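Local coordinates for undecaprenyl pyrophosphate synthase (Campylobacter jejuni, PDB 3UGS), which probably condenses isopentenyl diphosphate with an allylic diphosphate such as farnesyl diphosphate, building the cis-polyprenyl chain of undecaprenyl diphosphate with the help of magnesium, at the interface of chains A and B. Residues are numbered along the deposited sequence; one frame, centred on the assembly and turned at random. Chains: chain A/B, Undecaprenyl pyrophosphate synthase.

Contact 1: the interface of chains A and B. Residues chain A 160, 168, 186-188, 190; chain B 137, 186.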
loop_
_atom_site.group_PDB
_atom_site.type_symbol
_atom_site.label_atom_id
_atom_site.label_comp_id
_atom_site.label_asym_id
_atom_site.label_seq_id
_atom_site.Cartn_x
_atom_site.Cartn_y
_atom_site.Cartn_z
ATOM N N THR A 160 11.892 2.225 9.331
ATOM C CA THR A 160 11.909 3.177 8.225
ATOM C C THR A 160 13.323 3.491 7.758
ATOM O O THR A 160 13.653 3.391 6.588
ATOM C CB THR A 160 11.195 4.476 8.639
ATOM O OG1 THR A 160 9.856 4.134 9.001
ATOM C CG2 THR A 160 11.191 5.479 7.574
ATOM N N ASP A 168 9.536 8.496 2.230
ATOM C CA ASP A 168 8.066 8.378 1.987
ATOM C C ASP A 168 7.773 8.800 0.533
ATOM O O ASP A 168 8.392 9.695 -0.045
ATOM C CB ASP A 168 7.187 9.228 2.914
ATOM C CG ASP A 168 7.159 8.749 4.379
ATOM O OD1 ASP A 168 7.431 7.563 4.669
ATOM O OD2 ASP A 168 6.844 9.597 5.267
ATOM N N LEU A 186 5.259 -0.547 -0.352
ATOM C CA LEU A 186 4.067 -0.512 0.538
ATOM C C LEU A 186 4.258 0.358 1.792
ATOM O O LEU A 186 3.410 1.161 2.196
ATOM C CB LEU A 186 3.642 -1.918 0.908
ATOM C CG LEU A 186 3.188 -2.756 -0.319
ATOM C CD1 LEU A 186 2.977 -4.250 0.043
ATOM C CD2 LEU A 186 1.935 -2.161 -0.969
ATOM N N TRP A 187 5.375 0.155 2.444
ATOM C CA TRP A 187 5.644 0.879 3.699
ATOM C C TRP A 187 5.679 2.389 3.478
ATOM O O TRP A 187 5.039 3.194 4.165
ATOM C CB TRP A 187 6.939 0.409 4.325
ATOM C CG TRP A 187 7.276 1.087 5.625
ATOM C CD1 TRP A 187 7.802 2.338 5.816
ATOM C CD2 TRP A 187 7.124 0.525 6.958
ATOM N NE1 TRP A 187 7.974 2.575 7.145
ATOM C CE2 TRP A 187 7.608 1.515 7.866
ATOM C CE3 TRP A 187 6.684 -0.697 7.454
ATOM C CZ2 TRP A 187 7.629 1.305 9.201
ATOM C CZ3 TRP A 187 6.675 -0.893 8.787
ATOM C CH2 TRP A 187 7.156 0.084 9.660
ATOM N N GLN A 188 6.441 2.745 2.473
ATOM C CA GLN A 188 6.643 4.142 2.049
ATOM C C GLN A 188 5.328 4.836 1.598
ATOM O O GLN A 188 5.139 6.056 1.700
ATOM C CB GLN A 188 7.681 4.219 0.961
ATOM C CG GLN A 188 9.085 3.792 1.374
ATOM C CD GLN A 188 9.323 2.297 1.087
ATOM O OE1 GLN A 188 8.370 1.548 0.877
ATOM N NE2 GLN A 188 10.604 1.872 1.053
ATOM N N SER A 190 2.299 4.476 2.830
ATOM C CA SER A 190 1.209 4.421 3.828
ATOM C C SER A 190 0.242 5.574 3.639
ATOM O O SER A 190 -0.986 5.384 3.633
ATOM C CB SER A 190 1.702 4.396 5.280
ATOM O OG SER A 190 2.590 5.432 5.525
ATOM N N ARG B 137 1.737 0.030 9.733
ATOM C CA ARG B 137 3.162 0.056 10.144
ATOM C C ARG B 137 3.347 -0.479 11.588
ATOM O O ARG B 137 4.260 -1.233 11.902
ATOM C CB ARG B 137 3.740 1.473 10.065
ATOM C CG ARG B 137 3.929 1.998 8.658
ATOM C CD ARG B 137 4.608 3.352 8.649
ATOM N NE ARG B 137 4.966 3.782 7.292
ATOM C CZ ARG B 137 5.609 4.896 6.989
ATOM N NH1 ARG B 137 5.992 5.675 7.936
ATOM N NH2 ARG B 137 5.847 5.236 5.734
ATOM N N LEU B 186 -1.576 -2.455 4.879
ATOM C CA LEU B 186 -0.593 -2.248 3.771
ATOM C C LEU B 186 -0.031 -3.590 3.315
ATOM O O LEU B 186 0.007 -3.919 2.148
ATOM C CB LEU B 186 0.579 -1.338 4.177
ATOM C CG LEU B 186 0.284 0.122 4.602
ATOM C CD1 LEU B 186 1.601 0.887 4.919
ATOM C CD2 LEU B 186 -0.505 0.906 3.568
#
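The guanidinium of B:Arg137, in the first turn of helix 136-149, lies nearly parallel to the indole of A:Trp187, their planes 9° apart, and each flat group lends the other a face. In this homodimer of the UPP synthase (cis-prenyltransferase) family, the pair is a cation-pi stack across the subunit boundary. B:Arg137 NE sits 3.4 Å from the centroid of the five-membered ring, while CG rests on the six-membered ring as a CH-pi contact, 3.7 Å from its centroid. The opposite guanidinium face carries the hydroxyl OG of A:Ser190, offset toward the rim. At the edge, in the guanidinium plane, lie the carbonyl of A:Trp187 and the carboxylate of A:Asp168.

B:Arg137 NH2 gives hydrogen bonds to both: 2.7 Å to A:Trp187 O and 3.0 Å to A:Asp168 OD1, the latter also a salt bridge. Both acceptors are approached from above their own planes, and the carboxylate is turned 44° from the guanidinium, so the arginine's geometry is met more exactly than that of its acceptors. NE adds a weak bond to the same carbonyl. Extended from CG to NE, the arginine chain crosses the indole at about a right angle, with CB, CG and CD over the face and the guanidinium beyond them reaching over the five-membered ring.

With CG of A:Trp187 anti to its backbone N (chi1 -179°), the indole is directed to where its face meets the arginine. At the rim of the indole, NE1 donates to A:Thr160 OG1 at 3.1 Å, tilted out of the ring plane, a second-shell bond that helps fix the ring's rotation. Alongside, methyl CD1 of B:Leu186 touches A:Ser190 CB at 3.5 Å and also lies close to the carbonyl O of A:Leu186.

Contact 2: the interface of chains A and B. Residues chain A 192-194, 219-222; chain B 179-180.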
loop_
_atom_site.group_PDB
_atom_site.type_symbol
_atom_site.label_atom_id
_atom_site.label_comp_id
_atom_site.label_asym_id
_atom_site.label_seq_id
_atom_site.Cartn_x
_atom_site.Cartn_y
_atom_site.Cartn_z
ATOM N N ALA A 192 0.960 7.912 0.934
ATOM C CA ALA A 192 1.163 8.354 -0.438
ATOM C C ALA A 192 -0.188 8.583 -1.176
ATOM O O ALA A 192 -1.142 7.810 -1.100
ATOM C CB ALA A 192 2.020 7.376 -1.207
ATOM N N GLU A 193 -0.234 9.683 -1.895
ATOM C CA GLU A 193 -1.352 9.963 -2.788
ATOM C C GLU A 193 -1.198 9.041 -3.963
ATOM O O GLU A 193 -0.086 8.726 -4.400
ATOM C CB GLU A 193 -1.390 11.409 -3.254
ATOM C CG GLU A 193 -1.748 12.416 -2.147
ATOM C CD GLU A 193 -3.142 12.175 -1.593
ATOM O OE1 GLU A 193 -4.008 11.672 -2.331
ATOM O OE2 GLU A 193 -3.384 12.490 -0.419
ATOM N N ILE A 194 -2.331 8.566 -4.430
ATOM C CA ILE A 194 -2.342 7.553 -5.472
ATOM C C ILE A 194 -3.116 8.018 -6.681
ATOM O O ILE A 194 -4.197 8.607 -6.566
ATOM C CB ILE A 194 -2.919 6.238 -4.982
ATOM C CG1 ILE A 194 -1.943 5.576 -4.003
ATOM C CG2 ILE A 194 -3.119 5.285 -6.139
ATOM C CD1 ILE A 194 -2.561 4.414 -3.273
ATOM N N ARG A 219 -4.351 18.677 -3.704
ATOM C CA ARG A 219 -5.131 17.653 -2.986
ATOM C C ARG A 219 -4.956 17.896 -1.496
ATOM O O ARG A 219 -3.881 18.288 -1.069
ATOM C CB ARG A 219 -4.637 16.229 -3.289
ATOM C CG ARG A 219 -5.387 15.495 -4.391
ATOM C CD ARG A 219 -4.825 14.080 -4.554
ATOM N NE ARG A 219 -5.094 13.544 -5.888
ATOM C CZ ARG A 219 -4.708 12.344 -6.323
ATOM N NH1 ARG A 219 -4.046 11.525 -5.536
ATOM N NH2 ARG A 219 -4.993 11.946 -7.545
ATOM N N GLU A 220 -5.997 17.628 -0.711
ATOM C CA GLU A 220 -5.876 17.758 0.784
ATOM C C GLU A 220 -5.106 16.566 1.395
ATOM O O GLU A 220 -5.544 15.443 1.354
ATOM C CB GLU A 220 -7.226 17.953 1.488
ATOM N N ARG A 221 -3.938 16.837 1.949
ATOM C CA ARG A 221 -3.153 15.778 2.625
ATOM C C ARG A 221 -3.155 15.969 4.105
ATOM O O ARG A 221 -2.573 16.898 4.591
ATOM C CB ARG A 221 -1.715 15.683 2.146
ATOM C CG ARG A 221 -1.586 15.274 0.712
ATOM C CD ARG A 221 -0.141 14.987 0.389
ATOM N NE ARG A 221 0.244 13.618 0.730
ATOM C CZ ARG A 221 1.501 13.190 0.788
ATOM N NH1 ARG A 221 2.520 14.012 0.562
ATOM N NH2 ARG A 221 1.755 11.924 1.066
ATOM N N THR A 222 -3.791 15.063 4.819
ATOM C CA THR A 222 -3.881 15.204 6.282
ATOM C C THR A 222 -2.885 14.398 7.067
ATOM O O THR A 222 -2.615 14.691 8.240
ATOM C CB THR A 222 -5.277 14.860 6.800
ATOM O OG1 THR A 222 -5.592 13.518 6.416
ATOM C CG2 THR A 222 -6.314 15.829 6.233
ATOM N N LYS B 179 -7.709 9.669 -2.427
ATOM C CA LYS B 179 -6.969 8.624 -3.187
ATOM C C LYS B 179 -5.690 8.192 -2.499
ATOM O O LYS B 179 -4.606 8.645 -2.789
ATOM C CB LYS B 179 -6.621 9.061 -4.594
ATOM C CG LYS B 179 -7.749 9.739 -5.339
ATOM C CD LYS B 179 -8.483 8.734 -6.185
ATOM C CE LYS B 179 -9.365 9.446 -7.212
ATOM N NZ LYS B 179 -10.614 9.980 -6.599
ATOM N N ARG B 180 -5.833 7.254 -1.594
ATOM C CA ARG B 180 -4.682 6.822 -0.748
ATOM C C ARG B 180 -5.112 5.731 0.216
ATOM O O ARG B 180 -6.302 5.507 0.379
ATOM C CB ARG B 180 -4.098 7.995 0.001
ATOM C CG ARG B 180 -5.188 8.726 0.744
ATOM C CD ARG B 180 -4.615 9.781 1.671
ATOM N NE ARG B 180 -5.664 10.484 2.377
ATOM C CZ ARG B 180 -5.992 11.756 2.160
ATOM N NH1 ARG B 180 -5.328 12.482 1.265
ATOM N NH2 ARG B 180 -6.951 12.328 2.877
HETATM O O HOH W 1 -6.598 12.068 -1.970
#
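Strand 193-197 of chain A and the loop that follows helix 206-218 receive a loop of chain B, the stretch carrying B:Lys179 and B:Arg180. A backbone hydrogen bond links them: A:Ile194 N donates to B:Lys179 O at 2.8 Å. Next to it, the side chains of A:Glu193 and B:Arg180 run side by side, pointing the same way, with carboxylate and guanidinium planes 82° apart.

The salt bridge between them joins B:Arg180 NH1 to A:Glu193 OE2 at 2.6 Å, using the syn lone pair of that oxygen and lying in the guanidinium plane. NH1 also donates to the backbone oxygen O of A:Glu220, 3.0 Å away and in that carbonyl's plane, so two acceptors from separate parts of chain A hold one nitrogen. The arginine leaves its backbone with CG between N and the carbonyl carbon (chi1 52°), then extends to reach them.

The other carboxylate oxygen, A:Glu193 OE1, takes a hydrogen bond from A:Arg219 NH1 at 3.2 Å on its anti side and meets a water at 2.6 Å that also contacts B:Lys179 N. A:Arg219 NH1 further bonds A:Ile194 O, tying the guanidinium to the strand while it also lies beside the B:Lys179 side chain.

A:Glu193 probably binds magnesium and B:Arg180 probably binds substrate; their pairing probably lets each subunit help position polar groups of its neighbour's active site.

Contact 1 and contact 2 lie about 14 Å apart, measured between the centres of their C-alpha atoms, and belong to one two-fold interface, so each recurs with the chains exchanged. They share no residue, but chain A's part of contact 1 ends at A:Ser190, shortly before A:Ala192 opens contact 2; one continuous segment thus serves both. The centre of each is roughly 20 Å from A:Asp15, yet their tasks appear to differ: contact 1 holds the subunits together through stacking and an arginine anchor, whereas contact 2 joins residues assigned to magnesium and substrate binding, suggesting that dimerisation and active-site assembly are coupled.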